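Local structure of stage III sporulation protein AF (Bacillus subtilis, 6DCS) at residues A[88-102]-A[113-125]. The protein is a membrane component of a sporulation-essential channel and, through this soluble domain with a ring-building motif, probably takes part in ring assembly. Sequence-based numbering, arbitrary orientation.
Sequences EAAEQKEAKQIQTQL and ITVHMEGGESVGN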
loop_
_atom_site.group_PDB
_atom_site.type_symbol
_atom_site.label_atom_id
_atom_site.label_comp_id
_atom_site.label_asym_id
_atom_site.label_seq_id
_atom_site.Cartn_x
_atom_site.Cartn_y
_atom_site.Cartn_z
ATOM N N GLU A 88 -7.869 -10.962 -14.830
ATOM C CA GLU A 88 -7.962 -9.627 -14.249
ATOM C C GLU A 88 -8.831 -9.631 -12.997
ATOM O O GLU A 88 -8.498 -8.981 -11.996
ATOM C CB GLU A 88 -8.503 -8.639 -15.292
ATOM C CG GLU A 88 -8.722 -7.182 -14.803
ATOM C CD GLU A 88 -7.429 -6.424 -14.524
ATOM O OE1 GLU A 88 -7.495 -5.341 -13.888
ATOM O OE2 GLU A 88 -6.353 -6.920 -14.930
ATOM N N ALA A 89 -9.953 -10.361 -13.030
ATOM C CA ALA A 89 -10.835 -10.420 -11.866
ATOM C C ALA A 89 -10.066 -10.849 -10.631
ATOM O O ALA A 89 -10.193 -10.249 -9.553
ATOM C CB ALA A 89 -11.986 -11.380 -12.132
ATOM N N ALA A 90 -9.209 -11.854 -10.789
ATOM C CA ALA A 90 -8.474 -12.352 -9.636
ATOM C C ALA A 90 -7.497 -11.301 -9.123
ATOM O O ALA A 90 -7.443 -11.038 -7.917
ATOM C CB ALA A 90 -7.756 -13.662 -9.986
ATOM N N GLU A 91 -6.723 -10.681 -10.017
ATOM C CA GLU A 91 -5.796 -9.632 -9.586
ATOM C C GLU A 91 -6.513 -8.430 -8.970
ATOM O O GLU A 91 -6.015 -7.842 -8.004
ATOM C CB GLU A 91 -4.947 -9.162 -10.756
ATOM C CG GLU A 91 -3.731 -10.025 -10.994
ATOM C CD GLU A 91 -3.269 -9.985 -12.439
ATOM O OE1 GLU A 91 -2.626 -10.964 -12.878
ATOM O OE2 GLU A 91 -3.554 -8.982 -13.134
ATOM N N GLN A 92 -7.664 -8.034 -9.520
ATOM C CA GLN A 92 -8.449 -7.002 -8.850
ATOM C C GLN A 92 -8.766 -7.446 -7.444
ATOM O O GLN A 92 -8.618 -6.681 -6.485
ATOM C CB GLN A 92 -9.746 -6.726 -9.610
ATOM C CG GLN A 92 -10.284 -5.314 -9.432
ATOM C CD GLN A 92 -9.320 -4.270 -9.978
ATOM O OE1 GLN A 92 -8.390 -4.594 -10.727
ATOM N NE2 GLN A 92 -9.513 -3.019 -9.575
ATOM N N LYS A 93 -9.111 -8.729 -7.314
ATOM C CA LYS A 93 -9.649 -9.291 -6.085
ATOM C C LYS A 93 -8.533 -9.507 -5.060
ATOM O O LYS A 93 -8.729 -9.301 -3.864
ATOM C CB LYS A 93 -10.404 -10.586 -6.448
ATOM C CG LYS A 93 -10.433 -11.641 -5.406
ATOM C CD LYS A 93 -11.542 -11.367 -4.378
ATOM C CE LYS A 93 -11.511 -12.528 -3.460
ATOM N NZ LYS A 93 -10.153 -12.764 -2.946
ATOM N N GLU A 94 -7.339 -9.877 -5.518
ATOM C CA GLU A 94 -6.170 -9.851 -4.645
ATOM C C GLU A 94 -5.950 -8.452 -4.090
ATOM O O GLU A 94 -5.925 -8.256 -2.872
ATOM C CB GLU A 94 -4.926 -10.358 -5.395
ATOM C CG GLU A 94 -3.651 -10.205 -4.598
ATOM C CD GLU A 94 -3.448 -11.313 -3.558
ATOM O OE1 GLU A 94 -2.652 -12.256 -3.813
ATOM O OE2 GLU A 94 -4.101 -11.242 -2.488
ATOM N N ALA A 95 -5.842 -7.453 -4.967
ATOM C CA ALA A 95 -5.595 -6.083 -4.525
ATOM C C ALA A 95 -6.573 -5.670 -3.427
ATOM O O ALA A 95 -6.161 -5.195 -2.357
ATOM C CB ALA A 95 -5.687 -5.118 -5.713
ATOM N N LYS A 96 -7.868 -5.885 -3.663
ATOM C CA LYS A 96 -8.867 -5.491 -2.687
ATOM C C LYS A 96 -8.704 -6.262 -1.373
ATOM O O LYS A 96 -9.153 -5.800 -0.321
ATOM C CB LYS A 96 -10.258 -5.700 -3.283
ATOM C CG LYS A 96 -11.342 -4.861 -2.654
ATOM C CD LYS A 96 -12.501 -4.674 -3.644
ATOM C CE LYS A 96 -12.524 -3.267 -4.300
ATOM N NZ LYS A 96 -13.063 -3.402 -5.689
ATOM N N GLN A 97 -8.067 -7.427 -1.386
ATOM C CA GLN A 97 -7.960 -8.143 -0.117
ATOM C C GLN A 97 -6.849 -7.601 0.767
ATOM O O GLN A 97 -7.056 -7.472 1.978
ATOM C CB GLN A 97 -7.756 -9.640 -0.334
ATOM C CG GLN A 97 -7.792 -10.461 0.981
ATOM C CD GLN A 97 -6.679 -11.519 1.083
ATOM O OE1 GLN A 97 -5.638 -11.432 0.410
ATOM N NE2 GLN A 97 -6.932 -12.562 1.882
ATOM N N ILE A 98 -5.677 -7.297 0.204
ATOM C CA ILE A 98 -4.669 -6.530 0.945
ATOM C C ILE A 98 -5.253 -5.220 1.488
ATOM O O ILE A 98 -4.961 -4.828 2.618
ATOM C CB ILE A 98 -3.446 -6.251 0.063
ATOM C CG1 ILE A 98 -2.871 -7.564 -0.430
ATOM C CG2 ILE A 98 -2.403 -5.498 0.857
ATOM C CD1 ILE A 98 -2.205 -7.409 -1.788
ATOM N N GLN A 99 -6.080 -4.528 0.704
ATOM C CA GLN A 99 -6.764 -3.345 1.225
ATOM C C GLN A 99 -7.543 -3.591 2.519
ATOM O O GLN A 99 -7.337 -2.910 3.532
ATOM C CB GLN A 99 -7.741 -2.780 0.195
ATOM C CG GLN A 99 -8.222 -1.389 0.587
ATOM C CD GLN A 99 -9.360 -0.855 -0.261
ATOM O OE1 GLN A 99 -10.428 -1.486 -0.348
ATOM N NE2 GLN A 99 -9.157 0.319 -0.863
ATOM N N THR A 100 -8.484 -4.534 2.474
ATOM C CA THR A 100 -9.268 -4.886 3.649
ATOM C C THR A 100 -8.382 -5.394 4.796
ATOM O O THR A 100 -8.570 -5.022 5.959
ATOM C CB THR A 100 -10.279 -5.932 3.224
ATOM O OG1 THR A 100 -9.561 -6.889 2.451
ATOM C CG2 THR A 100 -11.342 -5.347 2.336
ATOM N N GLN A 101 -7.409 -6.246 4.486
ATOM C CA GLN A 101 -6.512 -6.731 5.523
ATOM C C GLN A 101 -5.882 -5.570 6.273
ATOM O O GLN A 101 -5.874 -5.544 7.511
ATOM C CB GLN A 101 -5.431 -7.623 4.913
ATOM C CG GLN A 101 -5.496 -9.094 5.292
ATOM C CD GLN A 101 -4.229 -9.869 4.895
ATOM O OE1 GLN A 101 -4.095 -10.339 3.752
ATOM N NE2 GLN A 101 -3.303 -10.019 5.847
ATOM N N LEU A 102 -5.360 -4.577 5.546
ATOM C CA LEU A 102 -4.714 -3.465 6.226
ATOM C C LEU A 102 -5.743 -2.577 6.919
ATOM O O LEU A 102 -5.513 -2.093 8.035
ATOM C CB LEU A 102 -3.873 -2.678 5.239
ATOM C CG LEU A 102 -2.778 -3.417 4.484
ATOM C CD1 LEU A 102 -2.435 -2.630 3.192
ATOM C CD2 LEU A 102 -1.574 -3.572 5.356
ATOM N N ILE A 113 -7.103 4.264 1.837
ATOM C CA ILE A 113 -5.980 3.385 1.528
ATOM C C ILE A 113 -5.983 3.074 0.049
ATOM O O ILE A 113 -6.959 2.518 -0.473
ATOM C CB ILE A 113 -5.996 2.078 2.348
ATOM C CG1 ILE A 113 -6.173 2.348 3.852
ATOM C CG2 ILE A 113 -4.730 1.273 2.102
ATOM C CD1 ILE A 113 -6.340 1.058 4.719
ATOM N N THR A 114 -4.891 3.403 -0.620
ATOM C CA THR A 114 -4.643 2.938 -1.974
ATOM C C THR A 114 -3.633 1.818 -1.888
ATOM O O THR A 114 -2.633 1.951 -1.183
ATOM C CB THR A 114 -4.123 4.056 -2.889
ATOM O OG1 THR A 114 -4.988 5.196 -2.796
ATOM C CG2 THR A 114 -4.074 3.584 -4.355
ATOM N N VAL A 115 -3.874 0.735 -2.613
ATOM C CA VAL A 115 -2.943 -0.387 -2.653
ATOM C C VAL A 115 -2.404 -0.468 -4.070
ATOM O O VAL A 115 -3.166 -0.727 -5.009
ATOM C CB VAL A 115 -3.612 -1.710 -2.237
ATOM C CG1 VAL A 115 -2.642 -2.876 -2.415
ATOM C CG2 VAL A 115 -4.113 -1.636 -0.824
ATOM N N HIS A 116 -1.099 -0.250 -4.230
ATOM C CA HIS A 116 -0.438 -0.399 -5.524
ATOM C C HIS A 116 0.256 -1.757 -5.585
ATOM O O HIS A 116 1.056 -2.106 -4.710
ATOM C CB HIS A 116 0.551 0.743 -5.782
ATOM C CG HIS A 116 -0.101 2.078 -5.991
ATOM N ND1 HIS A 116 -0.721 2.429 -7.173
ATOM C CD2 HIS A 116 -0.257 3.136 -5.161
ATOM C CE1 HIS A 116 -1.225 3.646 -7.063
ATOM N NE2 HIS A 116 -0.954 4.100 -5.852
ATOM N N MET A 117 -0.060 -2.519 -6.622
ATOM C CA MET A 117 0.294 -3.930 -6.693
ATOM C C MET A 117 1.504 -4.131 -7.602
ATOM O O MET A 117 1.431 -4.751 -8.660
ATOM C CB MET A 117 -0.899 -4.740 -7.190
ATOM C CG MET A 117 -1.517 -5.681 -6.168
ATOM S SD MET A 117 -0.329 -6.433 -5.049
ATOM C CE MET A 117 0.821 -7.177 -6.222
ATOM N N GLU A 118 2.642 -3.599 -7.178
ATOM C CA GLU A 118 3.810 -3.726 -8.033
ATOM C C GLU A 118 4.391 -5.130 -7.893
ATOM O O GLU A 118 4.209 -5.807 -6.872
ATOM C CB GLU A 118 4.843 -2.639 -7.722
ATOM C CG GLU A 118 4.964 -1.523 -8.814
ATOM C CD GLU A 118 5.311 -2.019 -10.238
ATOM O OE1 GLU A 118 5.094 -3.209 -10.576
ATOM O OE2 GLU A 118 5.817 -1.191 -11.034
ATOM N N GLY A 119 5.065 -5.582 -8.947
ATOM C CA GLY A 119 5.164 -7.012 -9.158
ATOM C C GLY A 119 3.857 -7.574 -9.667
ATOM O O GLY A 119 3.564 -8.759 -9.449
ATOM N N GLY A 120 3.055 -6.731 -10.314
ATOM C CA GLY A 120 1.751 -7.102 -10.835
ATOM C C GLY A 120 1.191 -5.937 -11.621
ATOM O O GLY A 120 1.916 -4.999 -11.953
ATOM N N GLU A 121 -0.121 -5.994 -11.930
ATOM C CA GLU A 121 -0.781 -4.898 -12.670
ATOM C C GLU A 121 -2.182 -4.707 -12.072
ATOM O O GLU A 121 -3.178 -5.272 -12.543
ATOM C CB GLU A 121 -0.813 -5.155 -14.184
ATOM C CG GLU A 121 0.564 -5.100 -14.882
ATOM C CD GLU A 121 0.496 -5.018 -16.412
ATOM O OE1 GLU A 121 1.563 -4.877 -17.055
ATOM O OE2 GLU A 121 -0.615 -5.074 -16.976
ATOM N N SER A 122 -2.243 -3.891 -11.016
ATOM C CA SER A 122 -3.489 -3.565 -10.328
ATOM C C SER A 122 -3.261 -2.404 -9.364
ATOM O O SER A 122 -2.126 -1.982 -9.114
ATOM C CB SER A 122 -4.058 -4.774 -9.586
ATOM O OG SER A 122 -5.356 -5.034 -10.077
ATOM N N VAL A 123 -4.374 -1.882 -8.835
ATOM C CA VAL A 123 -4.363 -0.823 -7.834
ATOM C C VAL A 123 -5.615 -0.978 -6.988
ATOM O O VAL A 123 -6.560 -1.669 -7.365
ATOM C CB VAL A 123 -4.312 0.614 -8.433
ATOM C CG1 VAL A 123 -2.936 0.938 -9.024
ATOM C CG2 VAL A 123 -5.436 0.834 -9.462
ATOM N N GLY A 124 -5.612 -0.324 -5.825
ATOM C CA GLY A 124 -6.786 -0.203 -4.990
ATOM C C GLY A 124 -7.539 1.084 -5.265
ATOM O O GLY A 124 -7.289 1.787 -6.250
ATOM N N ASN A 125 -8.483 1.403 -4.372
ATOM C CA ASN A 125 -9.442 2.486 -4.626
ATOM C C ASN A 125 -8.730 3.844 -4.646
ATOM O O ASN A 125 -8.168 4.272 -3.629
ATOM C CB ASN A 125 -10.571 2.482 -3.590
ATOM C CG ASN A 125 -11.844 1.800 -4.097
ATOM O OD1 ASN A 125 -11.808 0.660 -4.545
ATOM N ND2 ASN A 125 -12.973 2.511 -4.044
#
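Helix and sheet of the ring-building motif meet here: V115 of the strand at residues 113-116 packs against Q99, I98 and L102 of the helix. The N-to-C directions of helix segment 88-102 and strand 113-116 differ by 137°, roughly antiparallel, and the axes approach to 8.3 Å. V115 CG2 lies 3.8 Å from Q99 CA, and V115 CG1 touches I98 CG2. I98 crosses V115 at about a right angle, and its CD1 rests 3.9 Å from M117 SD. A95 presents only a methyl, and its CB meets M117 CG at 4.2 Å and V123 O at 3.9 Å. The Q99 side chain leaves with CG anti to the backbone N (chi1 -167°) and runs on extended, which carries its amide past V115 to the strand backbone. There NE2 donates to I113 O at 3.1 Å, with an N-H...O angle of 155°. The acceptor lies close to the amide plane. With an alanine here, I113 O is likely to lose this donor, and the amide's place beside I113 O and N125 CB would probably be left unfilled. Near the start of helix segment 88-102, S122 OG faces E91 O and the Q92 side chain. After strand 113-116 the chain turns back, and M117 N bonds to S122 O. Within this chain, strand 113-116 is an outer strand, beside and parallel to strand 55-63. I98 and M117 both reach M62 of that strand and Y36, while L102 packs on V60.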